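Local coordinates for nucleoporin NUP170 (Chaetomium thermophilum, PDB 5HAX), which probably serves as a structural scaffold component of the nuclear pore complex, within its inner ring, at residues N247-R252 against K290-A295; G190-T195 against Q227-G232. All coordinates share one frame; numbering follows the deposited sequence.

Contact 1: N247-R252 against K290-A295; sequences NRSTIR and KTNIVA
S249 carries this contact. Its OG accepts a hydrogen bond from the backbone N of I293, at 2.9 Å and almost straight, with an angle of 174° at the hydrogen. OG lies anti to the carbonyl carbon and beside its own backbone N (chi1 -57°), which turns it onto the start of strand 293-298. The same oxygen meets water 1 at 2.6 Å. That water also bonds to the O of N247, and to OD1 of N292 at 2.6 Å, so it links the turn to the incoming chain. Water 2 makes a second bridge, from I293 O to a weak bond with N247 O.

The apolar part of the contact is made by the isoleucines and the S249 CB. I293 sets its CG1 branch alongside S249, and its CB is 3.9 Å from S249 CB. Farther along the branch, I293 CD1 is 3.9 Å from S249 O. I251 CD1 then approaches I293 CD1 tip to tip, a loose contact at 4.4 Å. Outside the two segments, I251 packs on L309, and I293 on L245 and A311.

The next shell fixes the backbone. S249 takes a left-handed conformation (phi 67°), and S246 OG accepts the N-H groups of R248 and T250, which holds the turn together. On the other side, N292 bonds to D314 and V294 pairs with L312.

The contact joins the turn between strands 241-246 and 251-255 to the entry of strand 293-298 in the following sheet. This is blade-to-blade packing in a beta-propeller, in keeping with the Nup133-like N-terminal family.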
# COMPACT_ATOMS: atom_id res chain seq x y z
N ASN A 247 -24.93 -12.53 4.80
CA ASN A 247 -25.45 -13.10 3.56
C ASN A 247 -26.64 -12.33 3.02
O ASN A 247 -26.97 -12.48 1.84
CB ASN A 247 -25.85 -14.56 3.79
CG ASN A 247 -27.05 -14.68 4.71
OD1 ASN A 247 -27.02 -14.22 5.85
ND2 ASN A 247 -28.12 -15.28 4.21
N ARG A 248 -27.29 -11.53 3.86
CA ARG A 248 -28.36 -10.64 3.43
C ARG A 248 -27.84 -9.26 3.06
O ARG A 248 -28.64 -8.33 2.89
CB ARG A 248 -29.42 -10.51 4.53
CG ARG A 248 -29.92 -11.84 5.06
CD ARG A 248 -31.03 -11.66 6.08
NE ARG A 248 -32.23 -11.10 5.49
CZ ARG A 248 -33.15 -11.81 4.84
NH1 ARG A 248 -34.22 -11.21 4.33
NH2 ARG A 248 -33.01 -13.13 4.71
N SER A 249 -26.52 -9.10 2.94
CA SER A 249 -25.88 -7.84 2.59
C SER A 249 -26.04 -6.78 3.68
O SER A 249 -25.96 -5.58 3.39
CB SER A 249 -26.39 -7.31 1.25
OG SER A 249 -26.18 -8.26 0.22
N THR A 250 -26.25 -7.20 4.92
CA THR A 250 -26.28 -6.27 6.05
C THR A 250 -24.86 -5.97 6.51
O THR A 250 -24.05 -6.89 6.68
CB THR A 250 -27.10 -6.85 7.21
OG1 THR A 250 -28.46 -6.99 6.81
CG2 THR A 250 -27.02 -5.94 8.44
N ILE A 251 -24.58 -4.69 6.74
CA ILE A 251 -23.27 -4.23 7.20
C ILE A 251 -23.40 -3.83 8.66
O ILE A 251 -24.19 -2.94 9.00
CB ILE A 251 -22.76 -3.04 6.36
CG1 ILE A 251 -22.66 -3.42 4.88
CG2 ILE A 251 -21.41 -2.56 6.89
CD1 ILE A 251 -22.34 -2.25 3.97
N ARG A 252 -22.63 -4.48 9.52
CA ARG A 252 -22.59 -4.17 10.94
C ARG A 252 -21.23 -3.59 11.31
O ARG A 252 -20.20 -4.10 10.86
CB ARG A 252 -22.89 -5.42 11.78
CG ARG A 252 -24.31 -5.93 11.63
CD ARG A 252 -24.51 -7.24 12.38
NE ARG A 252 -25.92 -7.63 12.44
CZ ARG A 252 -26.56 -8.31 11.49
NH1 ARG A 252 -25.94 -8.68 10.38
NH2 ARG A 252 -27.84 -8.62 11.65
N LYS A 290 -32.69 -7.00 -5.42
CA LYS A 290 -32.17 -8.29 -5.86
C LYS A 290 -30.64 -8.35 -5.79
O LYS A 290 -30.08 -9.45 -5.78
CB LYS A 290 -32.65 -8.57 -7.28
CG LYS A 290 -32.18 -9.89 -7.90
CD LYS A 290 -32.70 -11.10 -7.13
CE LYS A 290 -32.47 -12.38 -7.93
NZ LYS A 290 -32.88 -13.60 -7.18
N THR A 291 -29.98 -7.20 -5.72
CA THR A 291 -28.53 -7.15 -5.77
C THR A 291 -27.92 -7.59 -4.44
O THR A 291 -28.46 -7.31 -3.37
CB THR A 291 -28.08 -5.72 -6.10
OG1 THR A 291 -28.75 -5.29 -7.30
CG2 THR A 291 -26.58 -5.64 -6.31
N ASN A 292 -26.78 -8.27 -4.52
CA ASN A 292 -26.04 -8.74 -3.36
C ASN A 292 -24.75 -7.95 -3.21
O ASN A 292 -24.10 -7.60 -4.20
CB ASN A 292 -25.70 -10.24 -3.48
CG ASN A 292 -26.92 -11.13 -3.44
OD1 ASN A 292 -27.75 -11.03 -2.53
ND2 ASN A 292 -27.05 -12.00 -4.43
N ILE A 293 -24.38 -7.65 -1.96
CA ILE A 293 -23.06 -7.12 -1.64
C ILE A 293 -22.15 -8.30 -1.35
O ILE A 293 -22.42 -9.09 -0.44
CB ILE A 293 -23.12 -6.15 -0.44
CG1 ILE A 293 -23.99 -4.94 -0.79
CG2 ILE A 293 -21.71 -5.70 -0.04
CD1 ILE A 293 -24.19 -3.96 0.36
N VAL A 294 -21.06 -8.42 -2.12
CA VAL A 294 -20.21 -9.60 -2.05
C VAL A 294 -18.93 -9.38 -1.24
O VAL A 294 -18.28 -10.36 -0.85
CB VAL A 294 -19.84 -10.10 -3.47
CG1 VAL A 294 -21.10 -10.45 -4.25
CG2 VAL A 294 -19.01 -9.06 -4.21
N ALA A 295 -18.54 -8.13 -0.98
CA ALA A 295 -17.30 -7.88 -0.27
C ALA A 295 -17.29 -6.47 0.29
O ALA A 295 -17.93 -5.57 -0.25
CB ALA A 295 -16.08 -8.07 -1.19
O HOH W 1 -27.68 -10.34 0.01
O HOH W 2 -24.52 -11.17 0.21

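Contact 2: G190-T195 against Q227-G232; sequences GGESDT and QEWLRG
The tight part of this contact is made mostly by backbone. L230 N donates to G191 O at 3.2 Å, and the donor lies in the carbonyl plane. Two CA-H...O contacts follow: D194 CA meets E228 O at 3.2 Å, and W229 CA meets D194 O at 3.5 Å. The buried L230 side chain packs against the same loop. Its CD1 lies 4.1 Å from G190 CA, where any CB on the glycine would clash, and its CD2 packs over T195 CA. T195 puts its methyl CG2 across the extended E228 chain, 3.6 Å from E228 CG. The carboxylate of E228 has its polar partners outside the segments: S246 by a hydrogen bond and R252 by a salt bridge.

The W229 and E192 side is looser and partly solvent-exposed. The crowded chi1 of W229 (66°) brings the indole beside E192. W229 CB is 3.5 Å from E192 C. W229 CD1 is 3.9 Å from E192 CB. An alanine here would probably lose the ring contacts with E192 CA and CB and loosen this rim of the loop. At the ring edge, in its plane, water 3 donates to both E192 OE2 and L230 O.

S174 and D175, in the loop before strand 178-181, bond to D194, E192 and S193. G190 ends strand 187-190 beside strand 178-181. L230 opens strand 230-236, where R231 and G232 form a classic beta bulge opposite L245 of strand 241-246.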
# COMPACT_ATOMS: atom_id res chain seq x y z
N GLY A 190 -15.87 -15.40 13.30
CA GLY A 190 -17.23 -15.43 12.78
C GLY A 190 -17.36 -16.56 11.78
O GLY A 190 -16.36 -17.16 11.37
N GLY A 191 -18.59 -16.86 11.39
CA GLY A 191 -18.80 -17.97 10.49
C GLY A 191 -20.18 -18.01 9.86
O GLY A 191 -20.88 -17.00 9.79
N GLU A 192 -20.55 -19.20 9.39
CA GLU A 192 -21.73 -19.41 8.57
C GLU A 192 -22.90 -20.02 9.35
O GLU A 192 -23.84 -20.52 8.74
CB GLU A 192 -21.37 -20.30 7.37
CG GLU A 192 -20.23 -19.72 6.53
CD GLU A 192 -19.92 -20.55 5.30
OE1 GLU A 192 -20.07 -21.79 5.36
OE2 GLU A 192 -19.52 -19.96 4.27
N SER A 193 -22.85 -19.97 10.68
CA SER A 193 -23.96 -20.42 11.52
C SER A 193 -24.89 -19.28 11.91
O SER A 193 -26.10 -19.49 12.04
CB SER A 193 -23.43 -21.09 12.79
OG SER A 193 -22.74 -22.29 12.50
N ASP A 194 -24.34 -18.09 12.11
CA ASP A 194 -25.07 -16.95 12.63
C ASP A 194 -24.20 -15.72 12.40
O ASP A 194 -23.13 -15.81 11.79
CB ASP A 194 -25.42 -17.14 14.11
CG ASP A 194 -24.22 -17.59 14.93
OD1 ASP A 194 -24.23 -18.73 15.43
OD2 ASP A 194 -23.26 -16.80 15.06
N THR A 195 -24.66 -14.57 12.89
CA THR A 195 -23.94 -13.32 12.76
C THR A 195 -23.15 -12.95 14.01
O THR A 195 -22.62 -11.84 14.08
CB THR A 195 -24.91 -12.18 12.42
OG1 THR A 195 -25.83 -11.98 13.50
CG2 THR A 195 -25.68 -12.48 11.14
N GLN A 227 -32.79 -16.60 10.27
CA GLN A 227 -31.58 -17.11 9.63
C GLN A 227 -30.79 -15.97 8.99
O GLN A 227 -31.33 -15.18 8.22
CB GLN A 227 -31.91 -18.16 8.58
CG GLN A 227 -30.70 -18.52 7.72
CD GLN A 227 -30.93 -19.70 6.81
OE1 GLN A 227 -31.69 -19.62 5.84
NE2 GLN A 227 -30.25 -20.80 7.09
N GLU A 228 -29.50 -15.91 9.31
CA GLU A 228 -28.56 -14.95 8.75
C GLU A 228 -27.17 -15.32 9.24
O GLU A 228 -27.01 -15.67 10.41
CB GLU A 228 -28.91 -13.51 9.16
CG GLU A 228 -28.09 -12.44 8.45
CD GLU A 228 -28.38 -11.03 8.95
OE1 GLU A 228 -29.09 -10.88 9.95
OE2 GLU A 228 -27.88 -10.07 8.32
N TRP A 229 -26.17 -15.25 8.36
CA TRP A 229 -24.80 -15.58 8.72
C TRP A 229 -23.86 -14.63 7.99
O TRP A 229 -24.28 -13.75 7.23
CB TRP A 229 -24.49 -17.05 8.41
CG TRP A 229 -24.50 -17.41 6.96
CD1 TRP A 229 -23.46 -17.31 6.08
CD2 TRP A 229 -25.61 -17.94 6.21
NE1 TRP A 229 -23.85 -17.74 4.83
CE2 TRP A 229 -25.17 -18.13 4.89
CE3 TRP A 229 -26.93 -18.26 6.53
CZ2 TRP A 229 -26.00 -18.63 3.89
CZ3 TRP A 229 -27.75 -18.76 5.54
CH2 TRP A 229 -27.28 -18.94 4.24
N LEU A 230 -22.55 -14.81 8.21
CA LEU A 230 -21.55 -13.87 7.75
C LEU A 230 -20.89 -14.32 6.45
O LEU A 230 -20.74 -15.52 6.19
CB LEU A 230 -20.47 -13.64 8.81
CG LEU A 230 -20.94 -12.98 10.11
CD1 LEU A 230 -19.75 -12.68 10.99
CD2 LEU A 230 -21.73 -11.70 9.84
N ARG A 231 -20.50 -13.33 5.65
CA ARG A 231 -19.68 -13.53 4.46
C ARG A 231 -18.25 -13.04 4.64
O ARG A 231 -17.40 -13.37 3.80
CB ARG A 231 -20.31 -12.79 3.26
CG ARG A 231 -21.30 -13.61 2.43
CD ARG A 231 -22.03 -12.71 1.44
NE ARG A 231 -22.04 -13.23 0.07
CZ ARG A 231 -20.97 -13.25 -0.72
NH1 ARG A 231 -21.07 -13.73 -1.96
NH2 ARG A 231 -19.80 -12.80 -0.29
N GLY A 232 -17.96 -12.27 5.68
CA GLY A 232 -16.60 -11.81 5.91
C GLY A 232 -16.52 -10.90 7.12
O GLY A 232 -17.52 -10.32 7.57
O HOH W 3 -20.47 -17.31 4.02

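Overall arrangement
Going from the N terminus, contact 2 comes first. Its loop, after strand 187-190, meets 227-232 once strands 198-202 and 213-217 have completed the sheet. Contact 1 opens later, at 247-252, and closes at 290-295 after strand 263-268 and helix 270-279. The two loops follow in series, neither nesting nor crossing. Both use the turn between a sheet's second and third strands to meet the entry of the next sheet, so they tie three successive propeller blades together. The middle blade takes part in both. There they touch directly: E228 forms a salt bridge with R252, and W229 N bonds to N247 OD1. Their centres are about 12 Å apart.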